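Long-range contact in N-acetylmuramoyl-L-alanine amidase (Peptoclostridium difficile, PDB 4RN7), which probably hydrolyses, as a zinc-dependent amidase, the bond between N-acetylmuramoyl groups and L-alanine in bacterial cell-wall peptidoglycan: residues A[97-101]-A[137-142]. Residues are numbered along the deposited sequence; the frame is centred on the assembly and turned at random.
Sequences TWYRN and LRESNM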
loop_
_atom_site.group_PDB
_atom_site.type_symbol
_atom_site.label_atom_id
_atom_site.label_comp_id
_atom_site.label_asym_id
_atom_site.label_seq_id
_atom_site.Cartn_x
_atom_site.Cartn_y
_atom_site.Cartn_z
ATOM N N THR A 97 -7.742 -2.523 3.703
ATOM C CA THR A 97 -7.408 -1.706 2.535
ATOM C C THR A 97 -8.412 -0.570 2.402
ATOM O O THR A 97 -9.620 -0.800 2.450
ATOM C CB THR A 97 -7.436 -2.566 1.275
ATOM O OG1 THR A 97 -6.444 -3.593 1.383
ATOM C CG2 THR A 97 -7.142 -1.714 0.035
ATOM N N TRP A 98 -7.912 0.657 2.263
ATOM C CA TRP A 98 -8.757 1.841 2.168
ATOM C C TRP A 98 -8.972 2.260 0.719
ATOM O O TRP A 98 -8.116 2.019 -0.136
ATOM C CB TRP A 98 -8.089 3.024 2.865
ATOM C CG TRP A 98 -7.816 2.859 4.330
ATOM C CD1 TRP A 98 -8.158 1.805 5.130
ATOM C CD2 TRP A 98 -7.138 3.803 5.169
ATOM N NE1 TRP A 98 -7.730 2.043 6.424
ATOM C CE2 TRP A 98 -7.095 3.259 6.466
ATOM C CE3 TRP A 98 -6.553 5.058 4.941
ATOM C CZ2 TRP A 98 -6.495 3.934 7.540
ATOM C CZ3 TRP A 98 -5.958 5.722 6.009
ATOM C CH2 TRP A 98 -5.937 5.162 7.287
ATOM N N TYR A 99 -10.109 2.903 0.466
ATOM C CA TYR A 99 -10.378 3.571 -0.804
ATOM C C TYR A 99 -11.143 4.864 -0.511
ATOM O O TYR A 99 -11.724 5.003 0.566
ATOM C CB TYR A 99 -11.171 2.662 -1.749
ATOM C CG TYR A 99 -12.519 2.235 -1.220
ATOM C CD1 TYR A 99 -12.635 1.171 -0.342
ATOM C CD2 TYR A 99 -13.679 2.889 -1.615
ATOM C CE1 TYR A 99 -13.872 0.771 0.142
ATOM C CE2 TYR A 99 -14.918 2.493 -1.138
ATOM C CZ TYR A 99 -15.004 1.438 -0.260
ATOM O OH TYR A 99 -16.239 1.047 0.211
ATOM N N ARG A 100 -11.143 5.809 -1.454
ATOM C CA ARG A 100 -11.750 7.125 -1.211
ATOM C C ARG A 100 -13.252 7.040 -0.975
ATOM O O ARG A 100 -13.914 6.148 -1.503
ATOM C CB ARG A 100 -11.450 8.110 -2.355
ATOM C CG ARG A 100 -12.407 8.033 -3.540
ATOM C CD ARG A 100 -12.109 9.093 -4.607
ATOM N NE ARG A 100 -10.731 8.989 -5.082
ATOM C CZ ARG A 100 -10.344 8.205 -6.086
ATOM N NH1 ARG A 100 -9.066 8.151 -6.439
ATOM N NH2 ARG A 100 -11.236 7.464 -6.739
ATOM N N ASN A 101 -13.776 7.969 -0.175
ATOM C CA ASN A 101 -15.203 8.021 0.126
ATOM C C ASN A 101 -16.093 7.900 -1.111
ATOM O O ASN A 101 -15.901 8.629 -2.086
ATOM C CB ASN A 101 -15.547 9.327 0.848
ATOM C CG ASN A 101 -15.048 9.365 2.282
ATOM O OD1 ASN A 101 -14.607 8.354 2.835
ATOM N ND2 ASN A 101 -15.127 10.538 2.898
ATOM N N LEU A 137 -5.685 9.505 -1.564
ATOM C CA LEU A 137 -6.775 8.803 -2.222
ATOM C C LEU A 137 -7.765 9.802 -2.800
ATOM O O LEU A 137 -8.220 9.662 -3.941
ATOM C CB LEU A 137 -7.507 7.903 -1.221
ATOM C CG LEU A 137 -6.656 6.852 -0.504
ATOM C CD1 LEU A 137 -7.520 5.992 0.420
ATOM C CD2 LEU A 137 -5.917 5.981 -1.502
ATOM N N ARG A 138 -8.106 10.801 -1.991
ATOM C CA ARG A 138 -9.134 11.770 -2.345
ATOM C C ARG A 138 -8.791 12.585 -3.587
ATOM O O ARG A 138 -9.663 12.830 -4.433
ATOM C CB ARG A 138 -9.393 12.701 -1.159
ATOM C CG ARG A 138 -10.548 13.653 -1.376
ATOM C CD ARG A 138 -10.672 14.649 -0.240
ATOM N NE ARG A 138 -9.558 15.593 -0.230
ATOM C CZ ARG A 138 -8.741 15.771 0.803
ATOM N NH1 ARG A 138 -8.914 15.070 1.916
ATOM N NH2 ARG A 138 -7.753 16.652 0.729
ATOM N N GLU A 139 -7.530 12.995 -3.700
ATOM C CA GLU A 139 -7.129 13.922 -4.753
ATOM C C GLU A 139 -6.442 13.259 -5.946
ATOM O O GLU A 139 -6.078 13.945 -6.902
ATOM C CB GLU A 139 -6.245 15.037 -4.182
ATOM C CG GLU A 139 -6.889 15.826 -3.040
ATOM C CD GLU A 139 -8.096 16.630 -3.474
ATOM O OE1 GLU A 139 -8.265 16.858 -4.687
ATOM O OE2 GLU A 139 -8.885 17.038 -2.596
ATOM N N SER A 140 -6.277 11.935 -5.905
ATOM C CA SER A 140 -5.783 11.216 -7.084
ATOM C C SER A 140 -6.913 10.936 -8.088
ATOM O O SER A 140 -8.081 10.794 -7.701
ATOM C CB SER A 140 -5.060 9.927 -6.679
ATOM O OG SER A 140 -5.818 9.204 -5.730
ATOM N N ASN A 141 -6.565 10.872 -9.373
ATOM C CA ASN A 141 -7.551 10.803 -10.447
ATOM C C ASN A 141 -7.869 9.412 -10.986
ATOM O O ASN A 141 -8.682 9.271 -11.904
ATOM C CB ASN A 141 -7.103 11.688 -11.624
ATOM C CG ASN A 141 -7.087 13.153 -11.277
ATOM O OD1 ASN A 141 -7.866 13.607 -10.443
ATOM N ND2 ASN A 141 -6.199 13.907 -11.920
HETATM N N MSE A 142 -7.229 8.390 -10.437
HETATM C CA MSE A 142 -7.420 7.042 -10.939
HETATM C C MSE A 142 -7.815 6.158 -9.773
HETATM O O MSE A 142 -7.736 6.606 -8.622
HETATM C CB MSE A 142 -6.135 6.542 -11.612
HETATM C CG MSE A 142 -4.984 6.192 -10.684
HETATM SE SE MSE A 142 -4.087 7.652 -9.735
HETATM C CE MSE A 142 -3.590 8.763 -11.255
#
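The C-terminal end of strand 95-99, which runs antiparallel to 144-151 and parallel to 126-131 in the mixed sheet of this Amidase_3 catalytic domain, meets the short helix 135-139 and the turn leading into strand 144-151. T97 takes no part across the contact; its backbone bonds to strand 126-131 hold the strand in the sheet. W98 points its CA-CB bond toward the helix and packs CB against L137 CD1 at 3.9 Å; its side chain, whose NE1 is hydrogen-bonded to E96, lies about 7 Å from the zinc ion held by H12, E28 and H82. Y99 turns the other way, onto helix 107-122, and offers L137 its backbone, with C 3.9 Å from L137 CD1. R100 then dominates. Its CB lies 4.1 Å from L137 CB, and its side chain runs on beside residues 137-142. There NE and NH1 both donate to L137 O, at 2.8 and 3.0 Å, and NH1 donates again to M142 O at 3.0 Å; both oxygens lie near the guanidinium plane. NH2 forms salt bridges with D105 and with a buffer molecule, probably from the crystallisation liquor. One arginine just after the strand thus joins a carbonyl of the helix to one beyond the turn, and because these acceptors are uncharged main-chain oxygens, its charge is met outside the two segments, within the protein by D105.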